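Long-range contact in major capsid protein (Paramecium bursaria Chlorella virus 1, PDB 5TIP), which forms the trimeric glycosylated building blocks that self-assemble into the large icosahedral capsid of this chlorella virus: residues A[37-51]-A[197-209]. Sequence-based numbering, arbitrary orientation.
Sequences AIESIQQTINGSVGF and AQPTMSVWVDYIF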
ATOM      1  N   ALA A  37      18.743 -19.660 -10.329  1.00 31.24           N
ATOM      2  CA  ALA A  37      17.803 -19.491 -11.427  1.00 27.72           C
ATOM      3  C   ALA A  37      16.462 -20.079 -11.012  1.00 28.32           C
ATOM      4  O   ALA A  37      16.404 -21.040 -10.241  1.00 30.26           O
ATOM      5  CB  ALA A  37      18.303 -20.156 -12.712  1.00 28.13           C
ATOM      6  N   ILE A  38      15.386 -19.493 -11.532  1.00 27.30           N
ATOM      7  CA  ILE A  38      14.024 -19.876 -11.179  1.00 26.04           C
ATOM      8  C   ILE A  38      13.331 -20.430 -12.416  1.00 24.58           C
ATOM      9  O   ILE A  38      13.561 -19.953 -13.533  1.00 27.57           O
ATOM     10  CB  ILE A  38      13.230 -18.686 -10.600  1.00 26.62           C
ATOM     11  CG1 ILE A  38      14.062 -17.940  -9.558  1.00 25.62           C
ATOM     12  CG2 ILE A  38      11.923 -19.161  -9.980  1.00 24.79           C
ATOM     13  CD1 ILE A  38      13.419 -16.658  -9.083  1.00 27.70           C
ATOM     14  N   GLU A  39      12.482 -21.435 -12.215  1.00 24.15           N
ATOM     15  CA  GLU A  39      11.688 -21.997 -13.300  1.00 28.01           C
ATOM     16  C   GLU A  39      10.403 -22.589 -12.746  1.00 28.39           C
ATOM     17  O   GLU A  39      10.439 -23.382 -11.801  1.00 29.23           O
ATOM     18  CB  GLU A  39      12.460 -23.076 -14.063  1.00 29.81           C
ATOM     19  CG  GLU A  39      11.662 -23.670 -15.212  1.00 32.21           C
ATOM     20  CD  GLU A  39      12.380 -24.805 -15.907  1.00 37.41           C
ATOM     21  OE1 GLU A  39      13.500 -25.154 -15.481  1.00 41.52           O
ATOM     22  OE2 GLU A  39      11.816 -25.355 -16.876  1.00 41.02           O
ATOM     23  N   SER A  40       9.275 -22.203 -13.337  1.00 26.19           N
ATOM     24  CA  SER A  40       7.978 -22.763 -12.981  1.00 24.13           C
ATOM     25  C   SER A  40       7.737 -24.001 -13.837  1.00 26.08           C
ATOM     26  O   SER A  40       7.755 -23.919 -15.070  1.00 30.77           O
ATOM     27  CB  SER A  40       6.869 -21.733 -13.189  1.00 19.89           C
ATOM     28  OG  SER A  40       5.630 -22.213 -12.701  1.00 24.66           O
ATOM     29  N   ILE A  41       7.522 -25.143 -13.189  1.00 23.81           N
ATOM     30  CA  ILE A  41       7.425 -26.430 -13.867  1.00 23.12           C
ATOM     31  C   ILE A  41       6.112 -27.092 -13.472  1.00 23.90           C
ATOM     32  O   ILE A  41       5.771 -27.144 -12.285  1.00 24.83           O
ATOM     33  CB  ILE A  41       8.622 -27.339 -13.533  1.00 25.22           C
ATOM     34  CG1 ILE A  41       9.929 -26.648 -13.934  1.00 27.36           C
ATOM     35  CG2 ILE A  41       8.485 -28.685 -14.226  1.00 27.01           C
ATOM     36  CD1 ILE A  41      11.173 -27.436 -13.619  1.00 28.75           C
ATOM     37  N   GLN A  42       5.384 -27.596 -14.464  1.00 24.96           N
ATOM     38  CA  GLN A  42       4.079 -28.193 -14.226  1.00 24.53           C
ATOM     39  C   GLN A  42       4.219 -29.578 -13.608  1.00 28.37           C
ATOM     40  O   GLN A  42       5.159 -30.323 -13.901  1.00 30.25           O
ATOM     41  CB  GLN A  42       3.290 -28.281 -15.534  1.00 25.60           C
ATOM     42  CG  GLN A  42       1.845 -28.712 -15.365  1.00 26.54           C
ATOM     43  CD  GLN A  42       1.100 -28.773 -16.681  1.00 28.16           C
ATOM     44  OE1 GLN A  42       1.687 -28.598 -17.749  1.00 29.35           O
ATOM     45  NE2 GLN A  42      -0.201 -29.023 -16.611  1.00 29.15           N
ATOM     46  N   GLN A  43       3.263 -29.922 -12.750  1.00 29.12           N
ATOM     47  CA  GLN A  43       3.253 -31.187 -12.035  1.00 27.15           C
ATOM     48  C   GLN A  43       2.200 -32.122 -12.616  1.00 28.25           C
ATOM     49  O   GLN A  43       1.283 -31.703 -13.328  1.00 30.97           O
ATOM     50  CB  GLN A  43       2.982 -30.977 -10.542  1.00 24.49           C
ATOM     51  CG  GLN A  43       3.959 -30.046  -9.851  1.00 24.86           C
ATOM     52  CD  GLN A  43       5.375 -30.584  -9.847  1.00 29.16           C
ATOM     53  OE1 GLN A  43       5.629 -31.695  -9.382  1.00 33.72           O
ATOM     54  NE2 GLN A  43       6.308 -29.796 -10.365  1.00 31.65           N
ATOM     55  N   THR A  44       2.343 -33.403 -12.292  1.00 31.63           N
ATOM     56  CA  THR A  44       1.372 -34.417 -12.678  1.00 33.55           C
ATOM     57  C   THR A  44       0.337 -34.568 -11.571  1.00 32.18           C
ATOM     58  O   THR A  44       0.694 -34.760 -10.404  1.00 33.40           O
ATOM     59  CB  THR A  44       2.063 -35.755 -12.948  1.00 36.39           C
ATOM     60  OG1 THR A  44       3.031 -35.596 -13.993  1.00 37.32           O
ATOM     61  CG2 THR A  44       1.045 -36.807 -13.365  1.00 35.11           C
ATOM     62  N   ILE A  45      -0.937 -34.472 -11.936  1.00 32.27           N
ATOM     63  CA  ILE A  45      -2.038 -34.590 -10.988  1.00 34.13           C
ATOM     64  C   ILE A  45      -2.559 -36.019 -11.032  1.00 38.67           C
ATOM     65  O   ILE A  45      -2.920 -36.526 -12.101  1.00 42.93           O
ATOM     66  CB  ILE A  45      -3.155 -33.581 -11.304  1.00 34.44           C
ATOM     67  CG1 ILE A  45      -2.626 -32.150 -11.194  1.00 29.27           C
ATOM     68  CG2 ILE A  45      -4.337 -33.785 -10.369  1.00 35.37           C
ATOM     69  CD1 ILE A  45      -3.675 -31.090 -11.447  1.00 27.05           C
ATOM     70  N   ASN A  46      -2.598 -36.669  -9.872  1.00 39.59           N
ATOM     71  CA  ASN A  46      -3.082 -38.037  -9.747  1.00 41.64           C
ATOM     72  C   ASN A  46      -4.535 -38.027  -9.290  1.00 38.16           C
ATOM     73  O   ASN A  46      -4.872 -37.383  -8.291  1.00 38.37           O
ATOM     74  CB  ASN A  46      -2.224 -38.833  -8.761  1.00 47.02           C
ATOM     75  CG  ASN A  46      -0.789 -38.995  -9.232  1.00 50.50           C
ATOM     76  OD1 ASN A  46       0.152 -38.607  -8.540  1.00 49.91           O
ATOM     77  ND2 ASN A  46      -0.617 -39.569 -10.418  1.00 51.17           N
ATOM     78  N   GLY A  47      -5.386 -38.730 -10.021  1.00 36.51           N
ATOM     79  CA  GLY A  47      -6.802 -38.783  -9.726  1.00 36.25           C
ATOM     80  C   GLY A  47      -7.633 -38.096 -10.797  1.00 38.29           C
ATOM     81  O   GLY A  47      -7.124 -37.468 -11.728  1.00 41.62           O
ATOM     82  N   SER A  48      -8.946 -38.243 -10.649  1.00 37.90           N
ATOM     83  CA  SER A  48      -9.901 -37.651 -11.576  1.00 36.16           C
ATOM     84  C   SER A  48     -10.311 -36.276 -11.064  1.00 34.83           C
ATOM     85  O   SER A  48     -10.924 -36.162  -9.996  1.00 36.51           O
ATOM     86  CB  SER A  48     -11.124 -38.551 -11.741  1.00 40.42           C
ATOM     87  OG  SER A  48     -10.762 -39.793 -12.315  1.00 46.46           O
ATOM     88  N   VAL A  49      -9.973 -35.237 -11.825  1.00 32.62           N
ATOM     89  CA  VAL A  49     -10.341 -33.879 -11.448  1.00 31.74           C
ATOM     90  C   VAL A  49     -11.829 -33.674 -11.688  1.00 32.84           C
ATOM     91  O   VAL A  49     -12.344 -33.956 -12.778  1.00 36.21           O
ATOM     92  CB  VAL A  49      -9.499 -32.857 -12.225  1.00 32.39           C
ATOM     93  CG1 VAL A  49     -10.003 -31.449 -11.961  1.00 30.37           C
ATOM     94  CG2 VAL A  49      -8.035 -32.982 -11.840  1.00 35.17           C
ATOM     95  N   GLY A  50     -12.525 -33.184 -10.672  1.00 31.24           N
ATOM     96  CA  GLY A  50     -13.952 -32.942 -10.782  1.00 31.59           C
ATOM     97  C   GLY A  50     -14.490 -32.454  -9.458  1.00 33.23           C
ATOM     98  O   GLY A  50     -13.822 -32.533  -8.421  1.00 35.12           O
ATOM     99  N   PHE A  51     -15.717 -31.939  -9.508  1.00 33.56           N
ATOM    100  CA  PHE A  51     -16.353 -31.417  -8.305  1.00 34.65           C
ATOM    101  C   PHE A  51     -16.478 -32.509  -7.250  1.00 36.53           C
ATOM    102  O   PHE A  51     -16.996 -33.597  -7.519  1.00 38.94           O
ATOM    103  CB  PHE A  51     -17.729 -30.838  -8.639  1.00 33.04           C
ATOM    104  CG  PHE A  51     -17.674 -29.562  -9.429  1.00 32.60           C
ATOM    105  CD1 PHE A  51     -17.219 -28.391  -8.844  1.00 30.52           C
ATOM    106  CD2 PHE A  51     -18.076 -29.529 -10.753  1.00 33.99           C
ATOM    107  CE1 PHE A  51     -17.166 -27.215  -9.564  1.00 29.36           C
ATOM    108  CE2 PHE A  51     -18.025 -28.353 -11.479  1.00 32.05           C
ATOM    109  CZ  PHE A  51     -17.568 -27.196 -10.884  1.00 30.68           C
ATOM    110  N   ALA A 197     -19.963 -27.535 -16.681  1.00 42.51           N
ATOM    111  CA  ALA A 197     -18.766 -28.263 -17.070  1.00 43.05           C
ATOM    112  C   ALA A 197     -17.866 -28.508 -15.867  1.00 41.59           C
ATOM    113  O   ALA A 197     -17.772 -27.685 -14.952  1.00 40.43           O
ATOM    114  CB  ALA A 197     -17.996 -27.497 -18.146  1.00 46.33           C
ATOM    115  N   GLN A 198     -17.203 -29.661 -15.875  1.00 41.81           N
ATOM    116  CA  GLN A 198     -16.254 -29.977 -14.823  1.00 41.07           C
ATOM    117  C   GLN A 198     -15.005 -29.107 -14.957  1.00 37.79           C
ATOM    118  O   GLN A 198     -14.599 -28.752 -16.067  1.00 37.99           O
ATOM    119  CB  GLN A 198     -15.873 -31.453 -14.870  1.00 43.59           C
ATOM    120  CG  GLN A 198     -17.004 -32.394 -14.493  1.00 46.71           C
ATOM    121  CD  GLN A 198     -17.383 -32.289 -13.028  1.00 49.04           C
ATOM    122  OE1 GLN A 198     -16.561 -31.932 -12.186  1.00 46.81           O
ATOM    123  NE2 GLN A 198     -18.635 -32.599 -12.716  1.00 53.34           N
ATOM    124  N   PRO A 199     -14.374 -28.756 -13.839  1.00 34.99           N
ATOM    125  CA  PRO A 199     -13.186 -27.901 -13.906  1.00 32.43           C
ATOM    126  C   PRO A 199     -11.974 -28.653 -14.428  1.00 35.15           C
ATOM    127  O   PRO A 199     -11.860 -29.873 -14.295  1.00 38.90           O
ATOM    128  CB  PRO A 199     -12.983 -27.471 -12.450  1.00 32.28           C
ATOM    129  CG  PRO A 199     -13.557 -28.589 -11.658  1.00 32.62           C
ATOM    130  CD  PRO A 199     -14.732 -29.096 -12.451  1.00 34.10           C
ATOM    131  N   THR A 200     -11.060 -27.898 -15.030  1.00 32.64           N
ATOM    132  CA  THR A 200      -9.754 -28.401 -15.426  1.00 32.56           C
ATOM    133  C   THR A 200      -8.702 -27.806 -14.501  1.00 31.54           C
ATOM    134  O   THR A 200      -8.763 -26.619 -14.162  1.00 32.26           O
ATOM    135  CB  THR A 200      -9.436 -28.043 -16.880  1.00 35.18           C
ATOM    136  OG1 THR A 200     -10.324 -27.011 -17.322  1.00 41.60           O
ATOM    137  CG2 THR A 200      -9.611 -29.261 -17.773  1.00 38.75           C
ATOM    138  N   MET A 201      -7.745 -28.630 -14.086  1.00 29.68           N
ATOM    139  CA  MET A 201      -6.791 -28.243 -13.058  1.00 28.81           C
ATOM    140  C   MET A 201      -5.372 -28.543 -13.515  1.00 29.81           C
ATOM    141  O   MET A 201      -5.124 -29.511 -14.240  1.00 32.05           O
ATOM    142  CB  MET A 201      -7.060 -28.967 -11.731  1.00 32.51           C
ATOM    143  CG  MET A 201      -6.169 -28.501 -10.588  1.00 34.65           C
ATOM    144  SD  MET A 201      -6.270 -29.544  -9.125  1.00 40.09           S
ATOM    145  CE  MET A 201      -7.960 -30.099  -9.237  1.00 39.80           C
ATOM    146  N   SER A 202      -4.443 -27.692 -13.083  1.00 30.21           N
ATOM    147  CA  SER A 202      -3.022 -27.933 -13.265  1.00 30.17           C
ATOM    148  C   SER A 202      -2.278 -27.314 -12.089  1.00 26.91           C
ATOM    149  O   SER A 202      -2.688 -26.282 -11.551  1.00 26.88           O
ATOM    150  CB  SER A 202      -2.509 -27.358 -14.591  1.00 32.12           C
ATOM    151  OG  SER A 202      -2.719 -25.960 -14.660  1.00 36.60           O
ATOM    152  N   VAL A 203      -1.188 -27.962 -11.691  1.00 26.89           N
ATOM    153  CA  VAL A 203      -0.377 -27.529 -10.560  1.00 25.15           C
ATOM    154  C   VAL A 203       0.994 -27.139 -11.088  1.00 28.82           C
ATOM    155  O   VAL A 203       1.617 -27.904 -11.835  1.00 29.65           O
ATOM    156  CB  VAL A 203      -0.262 -28.628  -9.488  1.00 25.73           C
ATOM    157  CG1 VAL A 203       0.560 -28.135  -8.308  1.00 25.21           C
ATOM    158  CG2 VAL A 203      -1.644 -29.070  -9.035  1.00 22.38           C
ATOM    159  N   TRP A 204       1.459 -25.954 -10.707  1.00 30.30           N
ATOM    160  CA  TRP A 204       2.745 -25.435 -11.148  1.00 26.57           C
ATOM    161  C   TRP A 204       3.594 -25.097  -9.932  1.00 25.52           C
ATOM    162  O   TRP A 204       3.116 -24.440  -9.001  1.00 27.10           O
ATOM    163  CB  TRP A 204       2.558 -24.204 -12.038  1.00 24.12           C
ATOM    164  CG  TRP A 204       1.875 -24.522 -13.333  1.00 24.53           C
ATOM    165  CD1 TRP A 204       0.538 -24.718 -13.528  1.00 21.00           C
ATOM    166  CD2 TRP A 204       2.496 -24.694 -14.611  1.00 23.85           C
ATOM    167  NE1 TRP A 204       0.289 -24.996 -14.849  1.00 22.38           N
ATOM    168  CE2 TRP A 204       1.475 -24.986 -15.535  1.00 23.52           C
ATOM    169  CE3 TRP A 204       3.817 -24.625 -15.064  1.00 23.22           C
ATOM    170  CZ2 TRP A 204       1.732 -25.210 -16.884  1.00 28.21           C
ATOM    171  CZ3 TRP A 204       4.070 -24.849 -16.402  1.00 24.86           C
ATOM    172  CH2 TRP A 204       3.033 -25.137 -17.297  1.00 29.56           C
ATOM    173  N   VAL A 205       4.845 -25.549  -9.941  1.00 25.63           N
ATOM    174  CA  VAL A 205       5.772 -25.358  -8.832  1.00 24.01           C
ATOM    175  C   VAL A 205       6.988 -24.599  -9.346  1.00 25.80           C
ATOM    176  O   VAL A 205       7.535 -24.935 -10.402  1.00 26.77           O
ATOM    177  CB  VAL A 205       6.186 -26.701  -8.202  1.00 23.04           C
ATOM    178  CG1 VAL A 205       7.227 -26.486  -7.117  1.00 23.30           C
ATOM    179  CG2 VAL A 205       4.970 -27.411  -7.635  1.00 22.18           C
ATOM    180  N   ASP A 206       7.404 -23.576  -8.602  1.00 26.62           N
ATOM    181  CA  ASP A 206       8.580 -22.786  -8.948  1.00 29.91           C
ATOM    182  C   ASP A 206       9.817 -23.415  -8.318  1.00 26.91           C
ATOM    183  O   ASP A 206       9.908 -23.522  -7.091  1.00 27.64           O
ATOM    184  CB  ASP A 206       8.417 -21.340  -8.479  1.00 38.40           C
ATOM    185  CG  ASP A 206       7.473 -20.544  -9.359  1.00 48.42           C
ATOM    186  OD1 ASP A 206       6.296 -20.940  -9.486  1.00 51.88           O
ATOM    187  OD2 ASP A 206       7.909 -19.515  -9.919  1.00 51.00           O
ATOM    188  N   TYR A 207      10.761 -23.828  -9.156  1.00 27.16           N
ATOM    189  CA  TYR A 207      11.982 -24.476  -8.704  1.00 26.33           C
ATOM    190  C   TYR A 207      13.145 -23.494  -8.706  1.00 26.43           C
ATOM    191  O   TYR A 207      13.215 -22.585  -9.538  1.00 26.75           O
ATOM    192  CB  TYR A 207      12.328 -25.677  -9.588  1.00 24.17           C
ATOM    193  CG  TYR A 207      11.378 -26.844  -9.452  1.00 25.29           C
ATOM    194  CD1 TYR A 207      10.177 -26.870 -10.148  1.00 24.90           C
ATOM    195  CD2 TYR A 207      11.682 -27.922  -8.631  1.00 26.70           C
ATOM    196  CE1 TYR A 207       9.305 -27.935 -10.029  1.00 24.33           C
ATOM    197  CE2 TYR A 207      10.815 -28.992  -8.505  1.00 26.28           C
ATOM    198  CZ  TYR A 207       9.629 -28.993  -9.207  1.00 25.59           C
ATOM    199  OH  TYR A 207       8.761 -30.055  -9.086  1.00 27.38           O
ATOM    200  N   ILE A 208      14.060 -23.686  -7.762  1.00 24.31           N
ATOM    201  CA  ILE A 208      15.287 -22.906  -7.670  1.00 23.75           C
ATOM    202  C   ILE A 208      16.451 -23.807  -8.056  1.00 23.87           C
ATOM    203  O   ILE A 208      16.630 -24.883  -7.475  1.00 25.66           O
ATOM    204  CB  ILE A 208      15.491 -22.324  -6.260  1.00 25.27           C
ATOM    205  CG1 ILE A 208      14.260 -21.528  -5.817  1.00 22.31           C
ATOM    206  CG2 ILE A 208      16.738 -21.456  -6.222  1.00 27.14           C
ATOM    207  CD1 ILE A 208      14.010 -20.285  -6.638  1.00 19.44           C
ATOM    208  N   PHE A 209      17.233 -23.371  -9.040  1.00 25.48           N
ATOM    209  CA  PHE A 209      18.435 -24.079  -9.464  1.00 26.41           C
ATOM    210  C   PHE A 209      19.650 -23.365  -8.886  1.00 25.37           C
ATOM    211  O   PHE A 209      19.863 -22.180  -9.157  1.00 25.63           O
ATOM    212  CB  PHE A 209      18.510 -24.154 -10.990  1.00 26.07           C
ATOM    213  CG  PHE A 209      17.364 -24.900 -11.614  1.00 28.36           C
ATOM    214  CD1 PHE A 209      16.163 -24.264 -11.877  1.00 28.32           C
ATOM    215  CD2 PHE A 209      17.486 -26.242 -11.930  1.00 28.16           C
ATOM    216  CE1 PHE A 209      15.107 -24.949 -12.444  1.00 27.14           C
ATOM    217  CE2 PHE A 209      16.432 -26.933 -12.499  1.00 27.90           C
ATOM    218  CZ  PHE A 209      15.243 -26.285 -12.756  1.00 26.37           C
TER
HETATM  219  O   HOH W   1       3.376 -20.828 -11.388  1.00 27.73           O
HETATM  220  O   HOH W   2      -0.612 -30.230 -13.649  1.00 31.99           O
HETATM  221  O   HOH W   3     -11.272 -32.692 -15.442  1.00 43.29           O
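Gln42 lies flat against the indole of Trp204, at a non-hydrogen-bonded pair of the antiparallel ladder that joins Ala37–Gln42 to Trp204–Phe209. Its CB sits 3.4 Å from the centroid of the six-membered ring of Trp204, almost on the ring normal, in a CH-pi contact. With CG anti to the backbone N (chi1 -172°) and the chain extended, the Gln42 amide continues over the same ring, stacked with the planes 15° apart. The indole is also held at its edge, where NE1 of Trp204 donates in the ring plane to OG of Ser202 (3.2 Å).

The other face of the ladder carries Glu39, Ile41, Val205, Tyr207 and Phe209. Ile41 crosses the phenol at about a right angle, its CB 3.6 Å from CE1 of Tyr207. Gln43, bent at chi2 (-64°), comes from the opposite direction to the Tyr207 side chain and meets its ring at the edge; Gln43 NE2 donates to OH of Tyr207 (2.8 Å) in a bent bond, the OH tilted from the amide plane. The backbone of Ser60 meets both, its O bonding Tyr207 OH and its N Gln43 OE1.

Beyond Gln43 the backbone of 43-51 bows outward, yet Ile45 turns back to place CD1 3.7 Å from both CG of Met201 and CG2 of Val203. The loop closes again where OE1 of Gln198 accepts the backbone N of Phe51 (2.8 Å), while Pro199 CD sits over one face of the Phe51 ring, toward its rim, in a CH-pi contact.

Trp204 receives a cation-pi contact from Arg328 of the second subunit, and Glu39 OE1 accepts a bond from Gly3 N of the third, so the ladder also serves the trimer interface. Within the N-terminal jelly roll of this double jelly-roll capsid protein, strand 200-210 runs between strands 36-42 and 65-76, with strands 54-58 and 172-178 of the second sheet packing against Ile45, Met201 and Val203.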